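Local coordinates for malonyl CoA-acyl carrier protein transacylase (Burkholderia pseudomallei, PDB 3G87), which probably transfers the malonyl group from malonyl-CoA to holo-acyl carrier protein, giving malonyl-ACP and free CoA, at residues L25-A30 and S43-C48; A34-V39 and F105-G110; V150-A155 and S166-E171. One frame throughout, in Å; residues are numbered along the deposited sequence.

Contact 1. Residues L25-A30 and S43-C48; sequences LFDRFA and SIRALC
Phe26 of the short helix 25-28 lays its aromatic ring against the start of helix 44-50, where it meets Ile44, Arg45 and Cys48. With CG anti to its carbonyl carbon (chi1 -76°), the side chain runs out toward that helix. CB and CG both rest on the aliphatic stem of Arg45, Phe26 CB lying 3.8 Å from Arg45 CG. Farther out, the two sides of the ring part company. Phe26 CD1 stays on Arg45 CG and Phe26 CE1 reaches Cys48 CB at 3.7 Å, while CD2 and CE2 turn to the branched Ile44, where Phe26 CE2 meets Ile44 CG2 at 3.7 Å. At the tip, Phe26 CZ approaches Cys48 SG at 3.9 Å in an oblique sulfur-aromatic contact. Over the middle of one face sits Arg45 CA, only 4° off the normal through the centroid of the Phe26 ring, a CH-pi contact made by the main chain.

Beyond this apolar patch Arg45 runs extended from CG to NE, which brings its guanidinium near Asp27. The opposite charges probably attract, but with Asp27 OD2 4.3 Å from Arg45 NE and well out of the guanidinium plane they form no salt bridge. Two waters at the guanidinium edge, in its plane, bridge the two residues: one accepts from Asp27 N and Arg45 NE, the other accepts from Arg45 NH2 and donates weakly to Asp27 OD2. Ile44 also touches Thr33 and Ala36 of the intervening helix 30-40. An aromatic ring set on the next-but-one helix, beside a water-bridged Asp-Arg pair, makes up this helix-helix packing in the run of helices that follows strand 6-11 in the acyltransferase domain.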
ATOM      1  N   LEU A  25      -3.667  10.587 -18.657  1.00 23.15           N
ATOM      2  CA  LEU A  25      -4.813  10.302 -17.829  1.00 22.12           C
ATOM      3  C   LEU A  25      -5.378  11.490 -17.115  1.00 21.48           C
ATOM      4  O   LEU A  25      -6.519  11.518 -16.884  1.00 22.30           O
ATOM      5  CB  LEU A  25      -4.482   9.284 -16.790  1.00 21.19           C
ATOM      6  CG  LEU A  25      -4.357   7.840 -17.243  1.00 24.24           C
ATOM      7  CD1 LEU A  25      -3.786   7.033 -16.139  1.00 20.05           C
ATOM      8  CD2 LEU A  25      -5.689   7.319 -17.678  1.00 19.96           C
ATOM      9  N   PHE A  26      -4.565  12.450 -16.745  1.00 19.94           N
ATOM     10  CA  PHE A  26      -5.050  13.611 -16.037  1.00 20.32           C
ATOM     11  C   PHE A  26      -6.006  14.472 -16.819  1.00 20.65           C
ATOM     12  O   PHE A  26      -6.946  14.908 -16.311  1.00 21.95           O
ATOM     13  CB  PHE A  26      -3.906  14.472 -15.498  1.00 19.09           C
ATOM     14  CG  PHE A  26      -3.258  13.904 -14.297  1.00 17.70           C
ATOM     15  CD1 PHE A  26      -2.018  13.367 -14.353  1.00 14.58           C
ATOM     16  CD2 PHE A  26      -3.902  13.880 -13.122  1.00 13.88           C
ATOM     17  CE1 PHE A  26      -1.483  12.829 -13.268  1.00 15.95           C
ATOM     18  CE2 PHE A  26      -3.355  13.364 -12.090  1.00 11.64           C
ATOM     19  CZ  PHE A  26      -2.159  12.836 -12.142  1.00 12.55           C
ATOM     20  N   ASP A  27      -5.702  14.734 -18.051  1.00 20.97           N
ATOM     21  CA  ASP A  27      -6.581  15.464 -18.958  1.00 22.20           C
ATOM     22  C   ASP A  27      -7.736  14.587 -19.447  1.00 22.81           C
ATOM     23  O   ASP A  27      -8.827  15.109 -19.647  1.00 24.54           O
ATOM     24  CB  ASP A  27      -5.805  15.940 -20.190  1.00 22.57           C
ATOM     25  CG  ASP A  27      -4.832  17.076 -19.894  1.00 22.58           C
ATOM     26  OD1 ASP A  27      -5.058  17.916 -18.979  1.00 21.33           O
ATOM     27  OD2 ASP A  27      -3.832  17.114 -20.627  1.00 26.73           O
ATOM     28  N   ARG A  28      -7.511  13.280 -19.664  1.00 21.53           N
ATOM     29  CA  ARG A  28      -8.615  12.395 -20.000  1.00 21.12           C
ATOM     30  C   ARG A  28      -9.699  12.490 -18.953  1.00 20.56           C
ATOM     31  O   ARG A  28     -10.882  12.529 -19.302  1.00 21.10           O
ATOM     32  CB  ARG A  28      -8.156  10.936 -20.133  1.00 21.17           C
ATOM     33  CG  ARG A  28      -9.322   9.949 -20.360  1.00 22.80           C
ATOM     34  CD  ARG A  28      -8.799   8.480 -20.435  1.00 23.31           C
ATOM     35  NE  ARG A  28      -9.919   7.561 -20.627  1.00 20.27           N
ATOM     36  CZ  ARG A  28      -9.811   6.293 -21.009  1.00 21.59           C
ATOM     37  NH1 ARG A  28      -8.609   5.765 -21.225  1.00 17.90           N
ATOM     38  NH2 ARG A  28     -10.915   5.557 -21.185  1.00 20.06           N
ATOM     39  N   PHE A  29      -9.295  12.556 -17.682  1.00 19.50           N
ATOM     40  CA  PHE A  29     -10.226  12.613 -16.547  1.00 19.72           C
ATOM     41  C   PHE A  29     -10.215  14.012 -15.958  1.00 19.99           C
ATOM     42  O   PHE A  29     -10.097  14.208 -14.755  1.00 21.06           O
ATOM     43  CB  PHE A  29      -9.902  11.515 -15.504  1.00 19.07           C
ATOM     44  CG  PHE A  29     -10.244  10.124 -15.996  1.00 18.99           C
ATOM     45  CD1 PHE A  29      -9.261   9.253 -16.398  1.00 17.10           C
ATOM     46  CD2 PHE A  29     -11.578   9.716 -16.139  1.00 19.80           C
ATOM     47  CE1 PHE A  29      -9.583   7.956 -16.893  1.00 14.85           C
ATOM     48  CE2 PHE A  29     -11.896   8.456 -16.668  1.00 17.76           C
ATOM     49  CZ  PHE A  29     -10.895   7.584 -17.043  1.00 11.71           C
ATOM     50  N   ALA A  30     -10.375  14.990 -16.840  1.00 19.87           N
ATOM     51  CA  ALA A  30     -10.178  16.389 -16.497  1.00 19.93           C
ATOM     52  C   ALA A  30     -11.027  16.805 -15.308  1.00 19.69           C
ATOM     53  O   ALA A  30     -10.568  17.589 -14.504  1.00 18.57           O
ATOM     54  CB  ALA A  30     -10.477  17.260 -17.690  1.00 19.77           C
ATOM     55  N   SER A  43      -1.873  21.508  -7.747  1.00 20.61           N
ATOM     56  CA  SER A  43      -2.132  20.749  -8.962  1.00 19.14           C
ATOM     57  C   SER A  43      -1.608  19.331  -8.818  1.00 18.08           C
ATOM     58  O   SER A  43      -0.426  19.133  -8.613  1.00 17.75           O
ATOM     59  CB  SER A  43      -1.480  21.400 -10.180  1.00 20.25           C
ATOM     60  OG  SER A  43      -1.805  20.661 -11.378  1.00 19.58           O
ATOM     61  N   ILE A  44      -2.494  18.351  -8.914  1.00 17.00           N
ATOM     62  CA  ILE A  44      -2.100  16.975  -8.810  1.00 16.05           C
ATOM     63  C   ILE A  44      -1.281  16.574 -10.047  1.00 16.55           C
ATOM     64  O   ILE A  44      -0.370  15.731  -9.980  1.00 15.67           O
ATOM     65  CB  ILE A  44      -3.370  16.076  -8.557  1.00 16.30           C
ATOM     66  CG1 ILE A  44      -2.989  14.625  -8.266  1.00 15.52           C
ATOM     67  CG2 ILE A  44      -4.299  16.052  -9.736  1.00 16.44           C
ATOM     68  CD1 ILE A  44      -2.072  14.397  -7.050  1.00 19.65           C
ATOM     69  N   ARG A  45      -1.599  17.201 -11.188  1.00 17.00           N
ATOM     70  CA  ARG A  45      -0.961  16.816 -12.453  1.00 16.98           C
ATOM     71  C   ARG A  45       0.474  17.302 -12.454  1.00 17.20           C
ATOM     72  O   ARG A  45       1.361  16.594 -12.907  1.00 16.75           O
ATOM     73  CB  ARG A  45      -1.716  17.380 -13.684  1.00 16.92           C
ATOM     74  CG  ARG A  45      -1.074  16.906 -15.007  1.00 13.15           C
ATOM     75  CD  ARG A  45      -1.527  17.748 -16.203  1.00 17.71           C
ATOM     76  NE  ARG A  45      -1.012  17.182 -17.437  1.00 18.78           N
ATOM     77  CZ  ARG A  45       0.194  17.376 -17.925  1.00 19.52           C
ATOM     78  NH1 ARG A  45       1.034  18.200 -17.314  1.00 18.47           N
ATOM     79  NH2 ARG A  45       0.541  16.739 -19.057  1.00 21.64           N
ATOM     80  N   ALA A  46       0.681  18.531 -11.974  1.00 18.19           N
ATOM     81  CA  ALA A  46       2.008  19.109 -11.884  1.00 18.41           C
ATOM     82  C   ALA A  46       2.867  18.234 -10.960  1.00 18.81           C
ATOM     83  O   ALA A  46       3.985  17.879 -11.312  1.00 19.44           O
ATOM     84  CB  ALA A  46       1.927  20.521 -11.355  1.00 17.72           C
ATOM     85  N   LEU A  47       2.339  17.873  -9.798  1.00 18.23           N
ATOM     86  CA  LEU A  47       3.115  17.116  -8.812  1.00 17.78           C
ATOM     87  C   LEU A  47       3.565  15.801  -9.440  1.00 18.49           C
ATOM     88  O   LEU A  47       4.734  15.384  -9.284  1.00 18.48           O
ATOM     89  CB  LEU A  47       2.247  16.870  -7.558  1.00 16.45           C
ATOM     90  CG  LEU A  47       2.752  15.816  -6.527  1.00 16.59           C
ATOM     91  CD1 LEU A  47       3.993  16.287  -5.741  1.00 12.64           C
ATOM     92  CD2 LEU A  47       1.687  15.446  -5.535  1.00 12.48           C
ATOM     93  N   CYS A  48       2.634  15.160 -10.173  1.00 19.17           N
ATOM     94  CA  CYS A  48       2.875  13.844 -10.819  1.00 19.53           C
ATOM     95  C   CYS A  48       3.753  13.798 -12.104  1.00 20.40           C
ATOM     96  O   CYS A  48       4.705  12.938 -12.239  1.00 19.74           O
ATOM     97  CB  CYS A  48       1.535  13.123 -11.066  1.00 19.64           C
ATOM     98  SG  CYS A  48       0.671  12.532  -9.539  1.00 19.38           S
TER
HETATM   99  O   HOH W   1      -2.561  14.862 -18.747  1.00 14.62           O
HETATM  100  O   HOH W   2      -1.098  15.200 -21.005  1.00 28.60           O

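Contact 2. Residues A34-V39 and F105-G110; sequences AQADAV and FDFETG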
ATOM      1  N   ALA A  34      -9.692  18.083 -11.625  1.00 19.78           N
ATOM      2  CA  ALA A  34     -10.077  19.345 -10.988  1.00 20.47           C
ATOM      3  C   ALA A  34     -10.647  19.091  -9.608  1.00 21.13           C
ATOM      4  O   ALA A  34     -10.416  19.902  -8.707  1.00 21.41           O
ATOM      5  CB  ALA A  34     -11.086  20.123 -11.830  1.00 20.90           C
ATOM      6  N   GLN A  35     -11.399  17.991  -9.437  1.00 21.02           N
ATOM      7  CA  GLN A  35     -11.867  17.634  -8.104  1.00 21.76           C
ATOM      8  C   GLN A  35     -10.696  17.400  -7.153  1.00 21.54           C
ATOM      9  O   GLN A  35     -10.773  17.736  -5.971  1.00 21.36           O
ATOM     10  CB  GLN A  35     -12.738  16.355  -8.105  1.00 22.27           C
ATOM     11  CG  GLN A  35     -14.055  16.523  -8.781  1.00 24.44           C
ATOM     12  CD  GLN A  35     -14.829  15.218  -8.866  1.00 28.24           C
ATOM     13  OE1 GLN A  35     -14.363  14.128  -8.467  1.00 27.73           O
ATOM     14  NE2 GLN A  35     -16.039  15.326  -9.375  1.00 29.43           N
ATOM     15  N   ALA A  36      -9.631  16.787  -7.660  1.00 21.08           N
ATOM     16  CA  ALA A  36      -8.494  16.463  -6.803  1.00 20.83           C
ATOM     17  C   ALA A  36      -7.729  17.748  -6.463  1.00 21.02           C
ATOM     18  O   ALA A  36      -7.373  17.935  -5.306  1.00 20.10           O
ATOM     19  CB  ALA A  36      -7.562  15.394  -7.459  1.00 19.68           C
ATOM     20  N   ASP A  37      -7.484  18.632  -7.450  1.00 21.87           N
ATOM     21  CA  ASP A  37      -6.839  19.921  -7.116  1.00 22.78           C
ATOM     22  C   ASP A  37      -7.654  20.686  -6.082  1.00 22.66           C
ATOM     23  O   ASP A  37      -7.079  21.330  -5.209  1.00 23.75           O
ATOM     24  CB  ASP A  37      -6.653  20.846  -8.313  1.00 22.86           C
ATOM     25  CG  ASP A  37      -5.907  20.215  -9.443  1.00 24.31           C
ATOM     26  OD1 ASP A  37      -5.161  19.235  -9.179  1.00 21.27           O
ATOM     27  OD2 ASP A  37      -6.094  20.721 -10.595  1.00 24.36           O
ATOM     28  N   ALA A  38      -8.982  20.650  -6.153  1.00 22.08           N
ATOM     29  CA  ALA A  38      -9.732  21.441  -5.162  1.00 21.97           C
ATOM     30  C   ALA A  38      -9.644  20.853  -3.750  1.00 22.73           C
ATOM     31  O   ALA A  38      -9.752  21.583  -2.758  1.00 22.86           O
ATOM     32  CB  ALA A  38     -11.207  21.666  -5.611  1.00 21.83           C
ATOM     33  N   VAL A  39      -9.448  19.531  -3.641  1.00 22.65           N
ATOM     34  CA  VAL A  39      -9.428  18.889  -2.341  1.00 22.74           C
ATOM     35  C   VAL A  39      -8.075  19.171  -1.675  1.00 23.58           C
ATOM     36  O   VAL A  39      -7.954  19.437  -0.458  1.00 22.63           O
ATOM     37  CB  VAL A  39      -9.667  17.372  -2.479  1.00 23.55           C
ATOM     38  CG1 VAL A  39      -9.100  16.637  -1.252  1.00 24.52           C
ATOM     39  CG2 VAL A  39     -11.205  17.030  -2.689  1.00 20.91           C
ATOM     40  N   PHE A 105     -16.566   4.323  -0.914  1.00 17.36           N
ATOM     41  CA  PHE A 105     -16.649   5.792  -0.890  1.00 18.43           C
ATOM     42  C   PHE A 105     -16.492   6.281  -2.301  1.00 18.66           C
ATOM     43  O   PHE A 105     -16.129   5.513  -3.197  1.00 20.07           O
ATOM     44  CB  PHE A 105     -15.626   6.496   0.078  1.00 18.37           C
ATOM     45  CG  PHE A 105     -14.261   5.840   0.149  1.00 15.20           C
ATOM     46  CD1 PHE A 105     -13.393   5.877  -0.929  1.00 13.62           C
ATOM     47  CD2 PHE A 105     -13.875   5.145   1.307  1.00 18.34           C
ATOM     48  CE1 PHE A 105     -12.136   5.219  -0.887  1.00 11.86           C
ATOM     49  CE2 PHE A 105     -12.634   4.478   1.390  1.00 15.45           C
ATOM     50  CZ  PHE A 105     -11.743   4.549   0.279  1.00 15.45           C
ATOM     51  N   ASP A 106     -16.721   7.531  -2.541  1.00 19.35           N
ATOM     52  CA  ASP A 106     -16.439   8.057  -3.849  1.00 20.31           C
ATOM     53  C   ASP A 106     -15.019   8.571  -3.989  1.00 20.24           C
ATOM     54  O   ASP A 106     -14.285   8.538  -3.074  1.00 20.29           O
ATOM     55  CB  ASP A 106     -17.479   9.069  -4.294  1.00 21.88           C
ATOM     56  CG  ASP A 106     -17.535  10.285  -3.464  1.00 23.12           C
ATOM     57  OD1 ASP A 106     -16.663  10.622  -2.749  1.00 25.08           O
ATOM     58  OD2 ASP A 106     -18.491  10.959  -3.568  1.00 28.46           O
ATOM     59  N   PHE A 107     -14.673   9.047  -5.161  1.00 21.42           N
ATOM     60  CA  PHE A 107     -13.325   9.469  -5.479  1.00 21.28           C
ATOM     61  C   PHE A 107     -12.820  10.574  -4.569  1.00 22.19           C
ATOM     62  O   PHE A 107     -11.780  10.478  -4.040  1.00 22.93           O
ATOM     63  CB  PHE A 107     -13.207   9.836  -6.942  1.00 20.73           C
ATOM     64  CG  PHE A 107     -11.928  10.483  -7.311  1.00 19.54           C
ATOM     65  CD1 PHE A 107     -10.770   9.771  -7.390  1.00 16.35           C
ATOM     66  CD2 PHE A 107     -11.881  11.814  -7.592  1.00 20.37           C
ATOM     67  CE1 PHE A 107      -9.633  10.374  -7.733  1.00 17.33           C
ATOM     68  CE2 PHE A 107     -10.734  12.393  -7.933  1.00 19.37           C
ATOM     69  CZ  PHE A 107      -9.610  11.674  -8.000  1.00 15.08           C
ATOM     70  N   GLU A 108     -13.606  11.600  -4.379  1.00 22.09           N
ATOM     71  CA  GLU A 108     -13.259  12.699  -3.527  1.00 23.61           C
ATOM     72  C   GLU A 108     -13.121  12.312  -2.081  1.00 22.80           C
ATOM     73  O   GLU A 108     -12.296  12.809  -1.400  1.00 22.99           O
ATOM     74  CB  GLU A 108     -14.291  13.818  -3.627  1.00 24.11           C
ATOM     75  CG  GLU A 108     -14.201  14.668  -4.810  1.00 29.19           C
ATOM     76  CD  GLU A 108     -15.523  15.367  -5.143  1.00 34.73           C
ATOM     77  OE1 GLU A 108     -16.576  14.819  -4.861  1.00 34.95           O
ATOM     78  OE2 GLU A 108     -15.500  16.464  -5.673  1.00 37.09           O
ATOM     79  N   THR A 109     -13.951  11.409  -1.628  1.00 21.93           N
ATOM     80  CA  THR A 109     -13.952  11.065  -0.249  1.00 20.68           C
ATOM     81  C   THR A 109     -12.701  10.268   0.078  1.00 20.25           C
ATOM     82  O   THR A 109     -12.140  10.461   1.091  1.00 20.57           O
ATOM     83  CB  THR A 109     -15.230  10.332   0.159  1.00 21.07           C
ATOM     84  OG1 THR A 109     -16.343  11.163  -0.025  1.00 19.80           O
ATOM     85  CG2 THR A 109     -15.196   9.967   1.572  1.00 22.86           C
ATOM     86  N   GLY A 110     -12.262   9.406  -0.810  1.00 18.94           N
ATOM     87  CA  GLY A 110     -11.032   8.643  -0.611  1.00 18.01           C
ATOM     88  C   GLY A 110      -9.831   9.568  -0.592  1.00 18.93           C
ATOM     89  O   GLY A 110      -8.936   9.422   0.264  1.00 19.91           O
TER
HETATM   90  O   HOH W   3     -13.116  18.805  -4.871  1.00 26.99           O
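Gln35 turns CG anti to its carbonyl carbon (chi1 -68°) and then runs extended, which carries its amide to the start of helix 107-123, while Phe107 holds CG anti to its backbone N (chi1 171°) and offers the edge of its ring to that amide. The pair belongs to the helical packing of the acyltransferase domain: helix 30-40 lies against the N-terminal turn of helix 107-123, with Gln35 and Glu108 closest in the backbone.

Gln35 OE1 lies near the plane of the Phe107 ring, 3.5 Å from Phe107 CD2, where it faces the partly positive C-H rim. Ala36 CB, a buried methyl, approaches Phe107 CZ at 4.3 Å, obliquely to the ring. The Phe107 side chain also touches Ala71 and Tyr75 of helix 59-81, so this phenylalanine joins three helices.

Glu108, its chain extended beyond CG, reaches across Gln35. The two side chains cross at about a right angle, yet their flat ends stack, amide and carboxylate planes 27° apart, with Glu108 OE2 3.5 Å from Gln35 CD and 3.4 Å from Gln35 CG. The carboxylate therefore lies over the amide group rather than pairing with its N-H. A water links the same oxygen to the helix opposite, donating to Gln35 O at 2.8 Å and weakly to Glu108 OE2. Placed in the first turn of its helix, Glu108 is probably favoured as an anion by the helix dipole. Val39 CG2 adds a looser apolar touch on Glu108 CG.

Asp106 is the N-cap of this helix: its OD1 accepts from Thr109 N at 3.0 Å and, from above the carboxylate plane, from Thr109 OG1 at 2.8 Å.

Contact 3. Residues V150-A155 and S166-E171; sequences VDTAIA and SGPAHE
Ala153 and Ser166 form an antiparallel hydrogen-bonded pair, their CA atoms 5.8 Å apart, in the hairpin of strands 153-159 and 162-168. This hairpin forms one side of the four-stranded sheet of the small, ferredoxin-like subdomain. Ala153 N gives to Ser166 O at 3.0 Å and Ser166 N to Ala153 O.

Past this pair, where strand 162-168 gives way to helix 169-175, Glu171 continues the link. From the first turn of the helix its extended chain slides past Thr152 in the opposite direction and brings OE1 to two donors. Thr152 OG1, anti to its own carbonyl carbon (chi1 -60°), donates at 2.7 Å to the anti lone pair of Glu171 OE1, and Asp151 N donates at 3.1 Å to the syn one. One carboxylate oxygen thereby ties the approach to the first strand to the helix that follows the second.

Gly167 has no side chain to crowd Thr152 OG1, which lies 3.9 Å from Gly167 CA, and Pro168 CD packs on Asp151 CB at 3.7 Å. Asp151 OD1 forms a salt bridge with Lys198, which probably eases the repulsion between Asp151 OD2 and Glu171 OE2, 4.4 Å apart. On the same sheet face as Ala153, Ser166 OG is hydrogen-bonded to Phe195 O and touches the methyl of Ala155, 3.4 Å from Ala155 CB.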
ATOM      1  N   VAL A 150      15.402  -3.423  19.663  1.00 24.32           N
ATOM      2  CA  VAL A 150      14.217  -3.738  20.422  1.00 24.44           C
ATOM      3  C   VAL A 150      12.925  -3.123  19.914  1.00 25.37           C
ATOM      4  O   VAL A 150      11.895  -3.653  20.133  1.00 26.31           O
ATOM      5  CB  VAL A 150      14.404  -3.427  21.923  1.00 24.81           C
ATOM      6  CG1 VAL A 150      15.516  -4.218  22.447  1.00 25.67           C
ATOM      7  CG2 VAL A 150      14.639  -1.960  22.152  1.00 21.93           C
ATOM      8  N   ASP A 151      13.009  -2.018  19.223  1.00 25.54           N
ATOM      9  CA  ASP A 151      11.854  -1.319  18.754  1.00 25.45           C
ATOM     10  C   ASP A 151      11.663  -1.454  17.270  1.00 24.44           C
ATOM     11  O   ASP A 151      10.938  -0.743  16.689  1.00 24.32           O
ATOM     12  CB  ASP A 151      11.975   0.133  19.146  1.00 26.42           C
ATOM     13  CG  ASP A 151      11.807   0.343  20.609  1.00 28.35           C
ATOM     14  OD1 ASP A 151      10.965  -0.294  21.166  1.00 31.90           O
ATOM     15  OD2 ASP A 151      12.509   1.146  21.200  1.00 29.94           O
ATOM     16  N   THR A 152      12.322  -2.421  16.691  1.00 22.60           N
ATOM     17  CA  THR A 152      12.272  -2.675  15.293  1.00 21.88           C
ATOM     18  C   THR A 152      11.516  -3.952  15.042  1.00 21.40           C
ATOM     19  O   THR A 152      11.785  -4.915  15.669  1.00 21.45           O
ATOM     20  CB  THR A 152      13.682  -2.753  14.713  1.00 21.15           C
ATOM     21  OG1 THR A 152      14.331  -1.538  14.943  1.00 23.32           O
ATOM     22  CG2 THR A 152      13.674  -2.999  13.259  1.00 20.68           C
ATOM     23  N   ALA A 153      10.569  -3.924  14.114  1.00 20.21           N
ATOM     24  CA  ALA A 153       9.773  -5.107  13.751  1.00 18.18           C
ATOM     25  C   ALA A 153       9.462  -5.235  12.248  1.00 18.11           C
ATOM     26  O   ALA A 153       9.774  -4.348  11.448  1.00 18.29           O
ATOM     27  CB  ALA A 153       8.446  -5.078  14.578  1.00 17.59           C
ATOM     28  N   ILE A 154       8.805  -6.322  11.850  1.00 17.19           N
ATOM     29  CA  ILE A 154       8.393  -6.433  10.493  1.00 17.92           C
ATOM     30  C   ILE A 154       7.178  -5.512  10.223  1.00 17.45           C
ATOM     31  O   ILE A 154       6.157  -5.548  10.950  1.00 16.53           O
ATOM     32  CB  ILE A 154       8.009  -7.860  10.130  1.00 18.51           C
ATOM     33  CG1 ILE A 154       9.037  -8.855  10.671  1.00 19.82           C
ATOM     34  CG2 ILE A 154       7.741  -7.967   8.610  1.00 19.64           C
ATOM     35  CD1 ILE A 154      10.287  -8.970   9.890  1.00 20.75           C
ATOM     36  N   ALA A 155       7.294  -4.736   9.153  1.00 16.18           N
ATOM     37  CA  ALA A 155       6.239  -3.815   8.769  1.00 17.88           C
ATOM     38  C   ALA A 155       5.455  -4.245   7.528  1.00 18.15           C
ATOM     39  O   ALA A 155       4.258  -3.952   7.434  1.00 19.37           O
ATOM     40  CB  ALA A 155       6.838  -2.417   8.540  1.00 17.70           C
ATOM     41  N   SER A 166      10.746  -1.737  10.156  1.00 20.64           N
ATOM     42  CA  SER A 166      10.730  -0.395  10.598  1.00 22.00           C
ATOM     43  C   SER A 166      10.959  -0.297  12.061  1.00 21.71           C
ATOM     44  O   SER A 166      10.716  -1.200  12.781  1.00 21.79           O
ATOM     45  CB  SER A 166       9.490   0.386  10.104  1.00 21.91           C
ATOM     46  OG  SER A 166       8.338  -0.112  10.595  1.00 25.46           O
ATOM     47  N   GLY A 167      11.479   0.846  12.449  1.00 22.89           N
ATOM     48  CA  GLY A 167      11.813   1.193  13.802  1.00 22.98           C
ATOM     49  C   GLY A 167      12.480   2.524  13.899  1.00 24.45           C
ATOM     50  O   GLY A 167      12.468   3.262  12.968  1.00 24.32           O
ATOM     51  N   PRO A 168      13.079   2.833  15.035  1.00 24.29           N
ATOM     52  CA  PRO A 168      13.849   4.069  15.138  1.00 24.60           C
ATOM     53  C   PRO A 168      14.987   4.124  14.147  1.00 25.07           C
ATOM     54  O   PRO A 168      15.599   3.131  13.880  1.00 25.62           O
ATOM     55  CB  PRO A 168      14.367   4.048  16.556  1.00 24.54           C
ATOM     56  CG  PRO A 168      13.597   3.102  17.219  1.00 25.33           C
ATOM     57  CD  PRO A 168      13.159   2.079  16.271  1.00 24.34           C
ATOM     58  N   ALA A 169      15.218   5.286  13.603  1.00 24.41           N
ATOM     59  CA  ALA A 169      16.212   5.522  12.570  1.00 24.73           C
ATOM     60  C   ALA A 169      17.578   4.895  12.842  1.00 25.05           C
ATOM     61  O   ALA A 169      18.179   4.269  11.962  1.00 25.74           O
ATOM     62  CB  ALA A 169      16.345   7.053  12.327  1.00 24.06           C
ATOM     63  N   HIS A 170      18.078   5.054  14.060  1.00 26.25           N
ATOM     64  CA  HIS A 170      19.400   4.512  14.404  1.00 26.29           C
ATOM     65  C   HIS A 170      19.451   2.978  14.391  1.00 25.54           C
ATOM     66  O   HIS A 170      20.466   2.394  13.958  1.00 25.70           O
ATOM     67  CB  HIS A 170      19.894   5.126  15.712  1.00 27.24           C
ATOM     68  CG  HIS A 170      19.149   4.672  16.929  1.00 29.86           C
ATOM     69  ND1 HIS A 170      19.563   3.596  17.695  1.00 33.21           N
ATOM     70  CD2 HIS A 170      18.051   5.179  17.549  1.00 32.49           C
ATOM     71  CE1 HIS A 170      18.729   3.437  18.713  1.00 33.81           C
ATOM     72  NE2 HIS A 170      17.798   4.381  18.644  1.00 31.46           N
ATOM     73  N   GLU A 171      18.336   2.342  14.755  1.00 25.21           N
ATOM     74  CA  GLU A 171      18.212   0.880  14.767  1.00 24.37           C
ATOM     75  C   GLU A 171      18.166   0.425  13.367  1.00 24.40           C
ATOM     76  O   GLU A 171      18.898  -0.503  12.954  1.00 25.53           O
ATOM     77  CB  GLU A 171      16.980   0.423  15.520  1.00 24.89           C
ATOM     78  CG  GLU A 171      17.129   0.592  17.043  1.00 25.73           C
ATOM     79  CD  GLU A 171      16.089  -0.167  17.904  1.00 28.54           C
ATOM     80  OE1 GLU A 171      15.189  -0.871  17.377  1.00 28.74           O
ATOM     81  OE2 GLU A 171      16.171  -0.053  19.153  1.00 27.90           O
TER

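Contacts 1 and 2 are neighbours, their centres 13 Å apart, and interlock along the chain: helix 30-40 of contact 2 lies between the two helices of contact 1. They meet directly where Asp37 OD1 probably accepts a hydrogen bond from Ile44 N and where Ile44 packs on Ala36. Together they bind the N-terminal helices to one another and to helix 107-123. Contact 3 comes later in the chain and lies across the molecule's centre, its own centre about 36 Å from that of contact 1 and 34 Å from that of contact 2. The first two thus belong to the helical part of the larger subdomain, the third to the antiparallel sheet of the smaller one.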